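Local coordinates for Lmo2119 protein (Listeria monocytogenes serovar 1/2a, PDB 5HQH) that is of unknown function, the part described here being a YbbR-like domain, one piece of a longer protein that probably carries a signal sequence, at residues Ile13-Pro17 against Gln53-Thr57; Val36-Gly42 against Leu83-Pro89; Gly68-Leu74 against Ala90-Val96. One frame throughout, in Å; residues are numbered along the deposited sequence. Where two conformers were deposited one is given.

Contact 1 (Ile13-Pro17 against Gln53-Thr57)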
ATOM      1  N   ILE A  13      -9.834   1.299   9.398  1.00 13.16           N
ATOM      2  CA  ILE A  13     -10.277   0.190   8.561  1.00 13.21           C
ATOM      3  C   ILE A  13      -9.188  -0.882   8.581  1.00 12.82           C
ATOM      4  O   ILE A  13      -8.049  -0.620   8.177  1.00 12.25           O
ATOM      5  CB  ILE A  13     -10.549   0.694   7.123  1.00 13.42           C
ATOM      6  CG1 ILE A  13     -11.603   1.823   7.163  1.00 14.57           C
ATOM      7  CG2 ILE A  13     -11.006  -0.442   6.216  1.00 13.65           C
ATOM      8  CD1 ILE A  13     -11.870   2.441   5.839  1.00 15.58           C
ATOM      9  N   GLU A  14      -9.574  -2.064   9.024  1.00 13.62           N
ATOM     10  CA  GLU A  14      -8.644  -3.174   9.140  1.00 14.46           C
ATOM     11  C   GLU A  14      -8.645  -4.038   7.867  1.00 12.69           C
ATOM     12  O   GLU A  14      -9.577  -4.029   7.067  1.00 12.47           O
ATOM     13  CB  GLU A  14      -9.012  -4.033  10.344  1.00 17.33           C
ATOM     14  CG  GLU A  14      -8.838  -3.284  11.652  1.00 20.74           C
ATOM     15  CD  GLU A  14      -9.317  -4.068  12.847  1.00 25.08           C
ATOM     16  OE1 GLU A  14      -8.924  -5.233  13.012  1.00 28.80           O
ATOM     17  OE2 GLU A  14     -10.079  -3.499  13.645  1.00 30.34           O
ATOM     18  N   ASN A  15      -7.549  -4.759   7.690  1.00 12.57           N
ATOM     19  CA  ASN A  15      -7.432  -5.769   6.649  1.00 12.56           C
ATOM     20  C   ASN A  15      -7.556  -5.236   5.239  1.00 10.62           C
ATOM     21  O   ASN A  15      -8.188  -5.844   4.394  1.00 10.58           O
ATOM     22  CB  ASN A  15      -8.400  -6.912   6.936  1.00 15.11           C
ATOM     23  CG  ASN A  15      -8.193  -7.508   8.313  1.00 17.89           C
ATOM     24  OD1 ASN A  15      -7.062  -7.817   8.696  1.00 20.71           O
ATOM     25  ND2 ASN A  15      -9.256  -7.659   9.055  1.00 20.94           N
ATOM     26  N   VAL A  16      -6.963  -4.075   5.012  1.00  9.57           N
ATOM     27  CA  VAL A  16      -6.979  -3.451   3.697  1.00  9.11           C
ATOM     28  C   VAL A  16      -5.824  -4.056   2.865  1.00  8.83           C
ATOM     29  O   VAL A  16      -4.682  -4.075   3.318  1.00  9.18           O
ATOM     30  CB  VAL A  16      -6.765  -1.950   3.818  1.00  9.28           C
ATOM     31  CG1 VAL A  16      -6.630  -1.339   2.465  1.00  9.80           C
ATOM     32  CG2 VAL A  16      -7.895  -1.314   4.574  1.00  9.80           C
ATOM     33  N   PRO A  17      -6.113  -4.548   1.657  1.00  8.73           N
ATOM     34  CA  PRO A  17      -5.037  -5.146   0.861  1.00  9.18           C
ATOM     35  C   PRO A  17      -4.006  -4.133   0.392  1.00  9.33           C
ATOM     36  O   PRO A  17      -4.310  -2.934   0.223  1.00  9.77           O
ATOM     37  CB  PRO A  17      -5.785  -5.756  -0.317  1.00  9.82           C
ATOM     38  CG  PRO A  17      -7.032  -5.002  -0.429  1.00 10.24           C
ATOM     39  CD  PRO A  17      -7.412  -4.596   0.959  1.00  9.45           C
ATOM     40  N   GLN A  53     -17.263   1.644   0.252  0.50 14.13           N
ATOM     41  CA  GLN A  53     -16.791   1.128  -1.037  0.50 14.59           C
ATOM     42  C   GLN A  53     -15.344   0.644  -1.053  0.50 13.76           C
ATOM     43  O   GLN A  53     -14.975  -0.151  -1.923  0.50 14.67           O
ATOM     44  CB  GLN A  53     -16.985   2.187  -2.128  0.50 15.57           C
ATOM     45  CG  GLN A  53     -18.365   2.137  -2.804  0.50 17.65           C
ATOM     46  CD  GLN A  53     -19.517   2.573  -1.921  0.50 18.81           C
ATOM     47  OE1 GLN A  53     -19.634   3.746  -1.554  0.50 20.65           O
ATOM     48  NE2 GLN A  53     -20.395   1.643  -1.604  0.50 19.88           N
ATOM     49  N   GLN A  54     -14.536   1.122  -0.103  1.00 12.89           N
ATOM     50  CA  GLN A  54     -13.106   0.796  -0.014  1.00 13.18           C
ATOM     51  C   GLN A  54     -12.436   0.866  -1.380  1.00 13.08           C
ATOM     52  O   GLN A  54     -11.696  -0.024  -1.799  1.00 13.75           O
ATOM     53  CB  GLN A  54     -12.865  -0.542   0.687  1.00 14.82           C
ATOM     54  CG  GLN A  54     -11.510  -0.600   1.351  1.00 16.70           C
ATOM     55  CD  GLN A  54     -11.219  -1.913   1.969  1.00 19.23           C
ATOM     56  OE1 GLN A  54     -10.359  -2.653   1.462  1.00 21.17           O
ATOM     57  NE2 GLN A  54     -11.940  -2.245   3.056  1.00 18.77           N
ATOM     58  N   ASP A  55     -12.732   1.933  -2.074  1.00 12.90           N
ATOM     59  CA  ASP A  55     -12.253   2.111  -3.442  1.00 13.82           C
ATOM     60  C   ASP A  55     -10.910   2.838  -3.545  1.00 14.68           C
ATOM     61  O   ASP A  55     -10.402   3.077  -4.657  1.00 18.95           O
ATOM     62  CB  ASP A  55     -13.339   2.706  -4.362  1.00 14.94           C
ATOM     63  CG  ASP A  55     -13.905   4.014  -3.884  1.00 15.57           C
ATOM     64  OD1 ASP A  55     -13.761   4.405  -2.706  1.00 14.15           O
ATOM     65  OD2 ASP A  55     -14.580   4.660  -4.691  1.00 18.89           O
ATOM     66  N   PHE A  56     -10.331   3.176  -2.401  1.00 12.34           N
ATOM     67  CA  PHE A  56      -8.948   3.692  -2.370  1.00 12.25           C
ATOM     68  C   PHE A  56      -8.024   2.493  -2.484  1.00 11.94           C
ATOM     69  O   PHE A  56      -8.434   1.344  -2.270  1.00 12.12           O
ATOM     70  CB  PHE A  56      -8.667   4.470  -1.110  1.00 11.95           C
ATOM     71  CG  PHE A  56      -8.996   3.723   0.165  1.00 12.00           C
ATOM     72  CD1 PHE A  56      -8.041   2.919   0.769  1.00 13.33           C
ATOM     73  CD2 PHE A  56     -10.259   3.805   0.766  1.00 12.46           C
ATOM     74  CE1 PHE A  56      -8.350   2.199   1.906  1.00 12.77           C
ATOM     75  CE2 PHE A  56     -10.563   3.088   1.893  1.00 12.82           C
ATOM     76  CZ  PHE A  56      -9.586   2.293   2.489  1.00 13.17           C
ATOM     77  N   THR A  57      -6.775   2.766  -2.836  1.00 10.62           N
ATOM     78  CA  THR A  57      -5.783   1.722  -3.105  1.00 10.35           C
ATOM     79  C   THR A  57      -4.516   1.989  -2.354  1.00  9.14           C
ATOM     80  O   THR A  57      -3.913   3.031  -2.553  1.00  8.92           O
ATOM     81  CB  THR A  57      -5.443   1.714  -4.602  1.00 10.80           C
ATOM     82  OG1 THR A  57      -6.659   1.506  -5.362  1.00 14.15           O
ATOM     83  CG2 THR A  57      -4.413   0.665  -4.929  1.00 11.89           C
TER
HETATM   84  O   HOH W   1     -11.421  -4.301   5.120  0.60 21.14           O
HETATM   85  O   HOH W   2     -10.442  -5.531   2.625  0.60 17.33           O
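Apolar packing, edged by two water bridges, joins a bulged corner of strand 9-21 to the loop that leads from helix 44-53 into strand 57-61. Ile-13 and Val-16 point toward that loop and meet the ring of Phe-56: Ile-13 CD1 lies at the ring's edge, 4.1 Å from Phe-56 CZ, and Val-16 CG1 is 4.0 Å from Phe-56 CE1. Both can point this way because Asn-15 and Val-16 together face Val-36 in a G1 beta bulge. Asn-15, with its positive phi, takes the left-handed conformation that asparagine tolerates well. Gln-54 also has positive phi, just past the helix, and its extended side chain lies over the apolar patch, with NE2 3.8 Å from Ile-13 CG2 and OE1 3.6 Å from Pro-17 CD. One water links Glu-14 O (2.7 Å) to Gln-54 NE2 (3.0 Å); another donates to Asn-15 O (2.9 Å) and Gln-54 OE1 (3.1 Å). Hydrophobic burial thus joins the segments directly, while polar bonding between them runs through solvent.

Contact 2 (Val36-Gly42 against Leu83-Pro89)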
ATOM      1  N   VAL A  36      -3.060  -4.280   5.642  1.00 10.09           N
ATOM      2  CA  VAL A  36      -2.673  -3.255   6.584  1.00 10.42           C
ATOM      3  C   VAL A  36      -3.905  -2.587   7.168  1.00 10.11           C
ATOM      4  O   VAL A  36      -5.058  -2.836   6.744  1.00 10.14           O
ATOM      5  CB  VAL A  36      -1.744  -2.205   5.925  1.00 10.69           C
ATOM      6  CG1 VAL A  36      -0.483  -2.866   5.455  1.00 11.44           C
ATOM      7  CG2 VAL A  36      -2.445  -1.508   4.761  1.00 10.99           C
ATOM      8  N   THR A  37      -3.674  -1.706   8.121  1.00 10.47           N
ATOM      9  CA  THR A  37      -4.750  -0.919   8.712  1.00 11.34           C
ATOM     10  C   THR A  37      -4.678   0.514   8.203  1.00 11.41           C
ATOM     11  O   THR A  37      -3.629   1.148   8.266  1.00 11.44           O
ATOM     12  CB  THR A  37      -4.640  -0.908  10.252  1.00 12.57           C
ATOM     13  OG1 THR A  37      -4.662  -2.255  10.727  1.00 15.03           O
ATOM     14  CG2 THR A  37      -5.744  -0.126  10.904  1.00 13.50           C
ATOM     15  N   VAL A  38      -5.805   1.052   7.731  1.00 11.17           N
ATOM     16  CA  VAL A  38      -5.835   2.410   7.196  1.00 11.58           C
ATOM     17  C   VAL A  38      -6.731   3.283   8.023  1.00 12.20           C
ATOM     18  O   VAL A  38      -7.841   2.869   8.370  1.00 13.21           O
ATOM     19  CB  VAL A  38      -6.356   2.421   5.728  1.00 12.08           C
ATOM     20  CG1 VAL A  38      -6.452   3.834   5.180  1.00 13.14           C
ATOM     21  CG2 VAL A  38      -5.424   1.612   4.845  1.00 11.84           C
ATOM     22  N   THR A  39      -6.247   4.466   8.400  1.00 12.29           N
ATOM     23  CA  THR A  39      -7.053   5.423   9.134  1.00 13.15           C
ATOM     24  C   THR A  39      -7.387   6.595   8.213  1.00 13.51           C
ATOM     25  O   THR A  39      -6.503   7.159   7.571  1.00 14.00           O
ATOM     26  CB  THR A  39      -6.311   5.964  10.372  1.00 14.01           C
ATOM     27  OG1 THR A  39      -5.950   4.876  11.208  1.00 15.03           O
ATOM     28  CG2 THR A  39      -7.184   6.931  11.149  1.00 15.13           C
ATOM     29  N   LEU A  40      -8.674   6.917   8.140  1.00 14.62           N
ATOM     30  CA  LEU A  40      -9.216   7.996   7.297  1.00 15.37           C
ATOM     31  C   LEU A  40      -9.886   9.023   8.169  1.00 15.90           C
ATOM     32  O   LEU A  40     -10.626   8.632   9.058  1.00 15.78           O
ATOM     33  CB  LEU A  40     -10.310   7.451   6.380  1.00 17.25           C
ATOM     34  CG  LEU A  40      -9.935   6.327   5.432  1.00 18.00           C
ATOM     35  CD1 LEU A  40     -11.160   5.904   4.634  1.00 19.95           C
ATOM     36  CD2 LEU A  40      -8.815   6.764   4.524  1.00 19.03           C
ATOM     37  N   SER A  41      -9.672  10.309   7.887  1.00 15.27           N
ATOM     38  CA  SER A  41     -10.401  11.364   8.601  1.00 16.25           C
ATOM     39  C   SER A  41     -10.771  12.475   7.628  1.00 15.61           C
ATOM     40  O   SER A  41     -10.041  12.755   6.672  1.00 15.56           O
ATOM     41  CB  SER A  41      -9.603  11.887   9.776  1.00 18.66           C
ATOM     42  OG  SER A  41      -8.488  12.593   9.346  1.00 22.31           O
ATOM     43  N   GLY A  42     -11.917  13.100   7.860  1.00 14.99           N
ATOM     44  CA  GLY A  42     -12.378  14.175   6.974  1.00 15.52           C
ATOM     45  C   GLY A  42     -13.871  14.322   7.060  1.00 15.95           C
ATOM     46  O   GLY A  42     -14.464  13.832   8.014  1.00 16.63           O
ATOM     47  N   LEU A  83      -9.740  13.865   2.278  1.00 13.59           N
ATOM     48  CA  LEU A  83      -9.375  12.971   3.398  1.00 14.06           C
ATOM     49  C   LEU A  83      -7.918  13.028   3.822  1.00 14.66           C
ATOM     50  O   LEU A  83      -7.019  13.268   3.001  1.00 15.28           O
ATOM     51  CB  LEU A  83      -9.676  11.515   3.036  1.00 13.78           C
ATOM     52  CG  LEU A  83     -11.135  11.212   2.750  1.00 14.45           C
ATOM     53  CD1 LEU A  83     -11.326   9.736   2.453  1.00 14.70           C
ATOM     54  CD2 LEU A  83     -12.049  11.628   3.908  1.00 15.74           C
ATOM     55  N   LYS A  84      -7.692  12.866   5.123  1.00 15.46           N
ATOM     56  CA  LYS A  84      -6.332  12.679   5.672  1.00 16.46           C
ATOM     57  C   LYS A  84      -6.240  11.163   5.823  1.00 14.92           C
ATOM     58  O   LYS A  84      -7.170  10.535   6.326  1.00 14.99           O
ATOM     59  CB  LYS A  84      -6.141  13.348   7.027  1.00 19.30           C
ATOM     60  CG  LYS A  84      -6.091  14.874   7.018  1.00 22.42           C
ATOM     61  CD  LYS A  84      -5.835  15.438   8.422  1.00 25.22           C
ATOM     62  CE  LYS A  84      -6.090  16.939   8.497  1.00 28.04           C
ATOM     63  NZ  LYS A  84      -5.747  17.501   9.837  1.00 30.46           N
ATOM     64  N   VAL A  85      -5.140  10.577   5.373  1.00 14.49           N
ATOM     65  CA  VAL A  85      -4.992   9.131   5.394  1.00 14.24           C
ATOM     66  C   VAL A  85      -3.645   8.711   5.948  1.00 13.83           C
ATOM     67  O   VAL A  85      -2.622   9.332   5.633  1.00 15.08           O
ATOM     68  CB  VAL A  85      -5.125   8.539   3.953  1.00 15.30           C
ATOM     69  CG1 VAL A  85      -5.104   7.033   3.986  1.00 16.31           C
ATOM     70  CG2 VAL A  85      -6.399   9.040   3.273  1.00 16.58           C
ATOM     71  N   LYS A  86      -3.643   7.668   6.776  1.00 12.97           N
ATOM     72  CA  LYS A  86      -2.354   7.086   7.223  1.00 13.27           C
ATOM     73  C   LYS A  86      -2.502   5.580   7.227  1.00 12.34           C
ATOM     74  O   LYS A  86      -3.602   5.034   7.365  1.00 12.70           O
ATOM     75  CB  LYS A  86      -1.807   7.588   8.556  1.00 14.90           C
ATOM     76  CG  LYS A  86      -2.768   7.416   9.694  1.00 15.52           C
ATOM     77  CD  LYS A  86      -2.120   7.798  11.017  1.00 16.92           C
ATOM     78  CE  LYS A  86      -3.183   7.847  12.092  1.00 17.66           C
ATOM     79  NZ  LYS A  86      -2.600   7.926  13.465  1.00 19.01           N
ATOM     80  N   VAL A  87      -1.380   4.912   7.064  1.00 11.59           N
ATOM     81  CA  VAL A  87      -1.351   3.483   6.906  1.00 11.16           C
ATOM     82  C   VAL A  87      -0.457   2.912   7.999  1.00 11.40           C
ATOM     83  O   VAL A  87       0.621   3.485   8.301  1.00 12.00           O
ATOM     84  CB  VAL A  87      -0.761   3.132   5.531  1.00 10.57           C
ATOM     85  CG1 VAL A  87      -0.747   1.642   5.300  1.00 10.23           C
ATOM     86  CG2 VAL A  87      -1.517   3.837   4.405  1.00 10.41           C
ATOM     87  N   ASN A  88      -0.877   1.794   8.581  1.00 11.60           N
ATOM     88  CA  ASN A  88      -0.110   1.115   9.635  1.00 12.62           C
ATOM     89  C   ASN A  88       0.075  -0.349   9.246  1.00 12.36           C
ATOM     90  O   ASN A  88      -0.936  -1.077   9.159  1.00 12.24           O
ATOM     91  CB  ASN A  88      -0.875   1.191  10.953  1.00 13.77           C
ATOM     92  CG  ASN A  88      -0.201   0.429  12.074  1.00 15.13           C
ATOM     93  OD1 ASN A  88       0.977   0.147  11.996  1.00 17.24           O
ATOM     94  ND2 ASN A  88      -0.969   0.043  13.067  1.00 16.14           N
ATOM     95  N   PRO A  89       1.297  -0.821   8.991  1.00 12.66           N
ATOM     96  CA  PRO A  89       2.547  -0.076   9.078  1.00 12.67           C
ATOM     97  C   PRO A  89       2.752   0.935   7.947  1.00 12.46           C
ATOM     98  O   PRO A  89       2.258   0.721   6.829  1.00 12.63           O
ATOM     99  CB  PRO A  89       3.599  -1.188   8.909  1.00 12.59           C
ATOM    100  CG  PRO A  89       2.931  -2.182   8.050  1.00 12.48           C
ATOM    101  CD  PRO A  89       1.526  -2.218   8.577  1.00 12.60           C
TER
HETATM  102  O   HOH W   3      -6.397   9.981   9.153  1.00 36.18           O
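Strands 36-42 and 84-88 pair antiparallel, their axes 4.8 Å apart at the closest and 160° between their directions. Three hydrogen-bonded pairs satisfy six amides and six carbonyls. Thr-37 N donates to Asn-88 O (3.0 Å) and receives Asn-88 N at its own O (2.8 Å); Thr-39 N reaches Lys-86 O at 2.9 Å, with Lys-86 N returning to Thr-39 O at 3.0 Å; Ser-41 N bonds Lys-84 O (3.0 Å), and Lys-84 N bonds Ser-41 O (2.8 Å). Lys-84 O accepts twice, since a water also donates to it at 3.0 Å; the same water is weakly bonded to Ser-41 OG at 3.4 Å. CA-H...O contacts fill in between, such as Val-85 CA to Thr-39 O at 3.3 Å. Thr, Ser, Lys and Asn line one face, where polar groups can meet solvent. Beta-branched valines and Leu-40 line the other, with Leu-40 CD2 3.5 Å from Val-85 CG2 and Val-38 CG1 3.7 Å from Val-85 CG1. Gly-42 has backbone angles open to glycine alone, and a CB there would strike Leu-83 CD2. Strand 9-21 takes the opposite edge of 35-42, bonding the backbones of Val-36, Val-38, Leu-40 and Gly-42. The apolar face is covered by helix 44-53, Phe-56, and Leu-74 and Val-76 of strand 68-77.

Contact 3 (Gly68-Leu74 against Ala90-Val96)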
ATOM      1  N   GLY A  68      17.494  -6.834  -4.542  1.00 17.98           N
ATOM      2  CA  GLY A  68      17.985  -6.969  -3.213  1.00 16.70           C
ATOM      3  C   GLY A  68      17.027  -6.473  -2.154  1.00 15.53           C
ATOM      4  O   GLY A  68      15.847  -6.172  -2.400  1.00 15.81           O
ATOM      5  N   THR A  69      17.554  -6.293  -0.971  1.00 14.35           N
ATOM      6  CA  THR A  69      16.723  -5.930   0.190  1.00 13.68           C
ATOM      7  C   THR A  69      16.647  -4.417   0.373  1.00 13.67           C
ATOM      8  O   THR A  69      17.596  -3.679   0.082  1.00 13.56           O
ATOM      9  CB  THR A  69      17.282  -6.624   1.432  1.00 14.64           C
ATOM     10  OG1 THR A  69      18.725  -6.484   1.486  1.00 13.92           O
ATOM     11  CG2 THR A  69      16.969  -8.111   1.385  1.00 14.72           C
ATOM     12  N   GLN A  70      15.504  -3.932   0.854  1.00 14.27           N
ATOM     13  CA  GLN A  70      15.280  -2.496   1.054  1.00 14.35           C
ATOM     14  C   GLN A  70      14.017  -2.294   1.869  1.00 13.81           C
ATOM     15  O   GLN A  70      13.432  -3.271   2.347  1.00 14.94           O
ATOM     16  CB  GLN A  70      15.212  -1.796  -0.285  1.00 15.65           C
ATOM     17  CG  GLN A  70      14.181  -2.389  -1.225  1.00 17.32           C
ATOM     18  CD  GLN A  70      14.580  -2.180  -2.648  1.00 19.64           C
ATOM     19  OE1 GLN A  70      14.343  -1.116  -3.201  1.00 21.59           O
ATOM     20  NE2 GLN A  70      15.204  -3.208  -3.255  1.00 19.13           N
ATOM     21  N   GLU A  71      13.621  -1.034   2.032  1.00 13.76           N
ATOM     22  CA  GLU A  71      12.385  -0.646   2.710  1.00 13.90           C
ATOM     23  C   GLU A  71      11.597   0.269   1.796  1.00 13.66           C
ATOM     24  O   GLU A  71      12.171   0.971   0.963  1.00 13.72           O
ATOM     25  CB  GLU A  71      12.681   0.067   3.995  1.00 14.42           C
ATOM     26  CG  GLU A  71      13.250  -0.860   5.047  1.00 15.44           C
ATOM     27  CD  GLU A  71      13.911  -0.091   6.137  1.00 16.79           C
ATOM     28  OE1 GLU A  71      13.175   0.695   6.809  1.00 18.10           O
ATOM     29  OE2 GLU A  71      15.122  -0.265   6.323  1.00 17.45           O
ATOM     30  N   VAL A  72      10.289   0.263   1.972  1.00 12.98           N
ATOM     31  CA  VAL A  72       9.396   1.057   1.111  1.00 13.21           C
ATOM     32  C   VAL A  72       8.243   1.638   1.904  1.00 12.20           C
ATOM     33  O   VAL A  72       7.629   0.953   2.711  1.00 12.33           O
ATOM     34  CB  VAL A  72       8.873   0.230  -0.097  1.00 13.79           C
ATOM     35  CG1 VAL A  72       8.051  -0.980   0.340  1.00 14.98           C
ATOM     36  CG2 VAL A  72       8.062   1.095  -1.056  1.00 14.80           C
ATOM     37  N   LYS A  73       7.968   2.931   1.695  1.00 11.83           N
ATOM     38  CA  LYS A  73       6.815   3.567   2.331  1.00 11.63           C
ATOM     39  C   LYS A  73       5.556   3.280   1.492  1.00 11.05           C
ATOM     40  O   LYS A  73       5.548   3.442   0.283  1.00 11.22           O
ATOM     41  CB  LYS A  73       6.995   5.093   2.414  1.00 13.35           C
ATOM     42  CG  LYS A  73       5.843   5.801   3.123  1.00 14.58           C
ATOM     43  CD  LYS A  73       6.081   7.286   3.276  1.00 17.31           C
ATOM     44  CE  LYS A  73       4.833   7.998   3.744  1.00 19.52           C
ATOM     45  NZ  LYS A  73       4.326   7.549   5.051  1.00 20.70           N
ATOM     46  N   LEU A  74       4.491   2.878   2.172  1.00 10.22           N
ATOM     47  CA  LEU A  74       3.208   2.606   1.528  1.00 10.33           C
ATOM     48  C   LEU A  74       2.485   3.888   1.183  1.00 10.39           C
ATOM     49  O   LEU A  74       2.489   4.852   1.924  1.00 12.14           O
ATOM     50  CB  LEU A  74       2.358   1.709   2.439  1.00 10.46           C
ATOM     51  CG  LEU A  74       2.988   0.337   2.755  1.00 11.05           C
ATOM     52  CD1 LEU A  74       2.010  -0.469   3.562  1.00 11.55           C
ATOM     53  CD2 LEU A  74       3.416  -0.407   1.490  1.00 10.99           C
ATOM     54  N   ALA A  90       3.442   2.037   8.238  1.00 12.25           N
ATOM     55  CA  ALA A  90       3.685   3.066   7.205  1.00 11.92           C
ATOM     56  C   ALA A  90       4.762   2.676   6.221  1.00 12.04           C
ATOM     57  O   ALA A  90       4.682   3.033   5.064  1.00 11.75           O
ATOM     58  CB  ALA A  90       4.054   4.385   7.849  1.00 12.39           C
ATOM     59  N   THR A  91       5.738   1.910   6.681  0.70 12.15           N
ATOM     60  CA  THR A  91       6.844   1.506   5.858  0.70 12.72           C
ATOM     61  C   THR A  91       7.044   0.035   6.128  0.70 12.56           C
ATOM     62  O   THR A  91       6.744  -0.425   7.234  0.70 12.92           O
ATOM     63  CB  THR A  91       8.100   2.351   6.206  0.70 13.29           C
ATOM     64  OG1 THR A  91       7.788   3.748   6.155  0.70 14.38           O
ATOM     65  CG2 THR A  91       9.246   2.088   5.269  0.70 13.71           C
ATOM     66  N   VAL A  92       7.555  -0.680   5.133  1.00 12.08           N
ATOM     67  CA  VAL A  92       7.797  -2.144   5.215  1.00 11.93           C
ATOM     68  C   VAL A  92       9.092  -2.562   4.572  1.00 12.43           C
ATOM     69  O   VAL A  92       9.588  -1.869   3.686  1.00 12.89           O
ATOM     70  CB  VAL A  92       6.604  -2.909   4.554  1.00 12.88           C
ATOM     71  CG1 VAL A  92       5.303  -2.519   5.234  1.00 13.19           C
ATOM     72  CG2 VAL A  92       6.502  -2.636   3.080  1.00 12.96           C
ATOM     73  N   ASN A  93       9.645  -3.691   5.052  0.70 12.43           N
ATOM     74  CA  ASN A  93      10.848  -4.306   4.468  0.70 12.43           C
ATOM     75  C   ASN A  93      10.451  -5.150   3.280  0.70 13.04           C
ATOM     76  O   ASN A  93       9.465  -5.864   3.330  0.70 15.04           O
ATOM     77  CB  ASN A  93      11.624  -5.194   5.473  0.70 12.61           C
ATOM     78  CG  ASN A  93      12.453  -4.394   6.438  0.70 12.69           C
ATOM     79  OD1 ASN A  93      13.681  -4.258   6.277  0.70 13.55           O
ATOM     80  ND2 ASN A  93      11.816  -3.851   7.415  0.70 12.55           N
ATOM     81  N   VAL A  94      11.259  -5.076   2.237  0.70 13.41           N
ATOM     82  CA  VAL A  94      11.015  -5.846   1.041  0.70 13.76           C
ATOM     83  C   VAL A  94      12.291  -6.482   0.600  0.70 13.57           C
ATOM     84  O   VAL A  94      13.411  -6.035   0.871  0.70 14.47           O
ATOM     85  CB  VAL A  94      10.456  -5.010  -0.118  0.70 15.53           C
ATOM     86  CG1 VAL A  94       9.213  -4.311   0.358  0.70 16.04           C
ATOM     87  CG2 VAL A  94      11.460  -4.006  -0.630  0.70 15.73           C
ATOM     88  N   ASN A  95      12.084  -7.606  -0.097  0.50 12.45           N
ATOM     89  CA  ASN A  95      13.143  -8.377  -0.672  0.50 12.63           C
ATOM     90  C   ASN A  95      12.774  -8.490  -2.156  0.50 12.45           C
ATOM     91  O   ASN A  95      11.750  -9.112  -2.532  0.50 11.85           O
ATOM     92  CB  ASN A  95      13.225  -9.737   0.016  0.50 13.38           C
ATOM     93  CG  ASN A  95      14.449 -10.525  -0.380  0.50 14.22           C
ATOM     94  OD1 ASN A  95      14.862 -10.543  -1.539  0.50 15.05           O
ATOM     95  ND2 ASN A  95      15.030 -11.196   0.588  0.50 15.31           N
ATOM     96  N   VAL A  96      13.591  -7.858  -2.991  1.00 12.59           N
ATOM     97  CA  VAL A  96      13.371  -7.815  -4.424  1.00 13.02           C
ATOM     98  C   VAL A  96      14.290  -8.839  -5.020  1.00 13.56           C
ATOM     99  O   VAL A  96      15.517  -8.673  -5.030  1.00 15.29           O
ATOM    100  CB  VAL A  96      13.689  -6.415  -4.994  1.00 13.36           C
ATOM    101  CG1 VAL A  96      13.506  -6.396  -6.511  1.00 14.34           C
ATOM    102  CG2 VAL A  96      12.810  -5.371  -4.315  1.00 13.82           C
TER
HETATM  103  O   HOH W   4      16.276  -2.912   6.883  1.00 13.08           O
HETATM  104  O   HOH W   5       2.697   5.002   4.592  1.00 12.18           O
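Residues 68-74 and 90-96 are the two arms of a beta hairpin, antiparallel but markedly twisted, with 149° between the strand directions. Backbone bonds run from Gly-68 N to Val-96 O (2.7 Å) through to Leu-74 N to Ala-90 O (2.9 Å). On the inner face, Val-72 adopts the p rotamer, so that its CG1 packs 3.6 Å from Val-92 CG2 and 3.5 Å from Val-94 CG1; Val-92 and Val-94 are both m, and Val-94 was modelled in two conformers. Such compact, beta-branched side chains suit an extended backbone and a crowded interior. Gln-70, also p, folds across its partners: its CG comes within 3.2 Å of Val-94 CG2, NE2 lies 3.4 Å from Val-96 CG2, and NE2 donates to Gly-68 O at 3.2 Å and to Ser-66 O, so its amide nitrogen is satisfied beside valines. Gly-68 sits at backbone angles that a CB would not allow. The other face carries Thr-69, Glu-71, Lys-73, Thr-91, Asn-93 and Asn-95, residues at home in solvent. There Glu-71 and Asn-93, both m, share a water, 2.9 Å from Glu-71 OE2 and 3.0 Å from Asn-93 OD1. Lys-73 stays extended until its last torsion turns p, bringing NZ to donate to a water at 3.1 Å, which in turn donates to Leu-74 O (2.7 Å) and Ala-90 O (2.8 Å). Strand 27-30 lies along the outer edge of 84-98 and strand 57-61 along that of 68-77; Ile-29, Ile-32, Ala-60 and Leu-62 pack against the valine face.

All three contacts belong to one mixed sheet. Contacts 1 and 2 have centres about 10 Å apart and meet through neighbouring strands 9-21 and 35-42, where Ile-13 N lies 2.7 Å from Val-38 O. Contacts 2 and 3 share the long strand 84-98, with centres about 19 Å apart, and touch at Leu-74, whose CD1 is 3.5 Å from Pro-89 O. The centres of contacts 1 and 3 are about 20 Å apart, on opposite sides of the chain's centre, and their nearest atoms about 7 Å apart. Along the sequence, contact 2 interleaves with both others, whereas contact 1 closes before contact 3 opens. Distant parts of this YbbR-like domain are thereby tied into a single elongated unit.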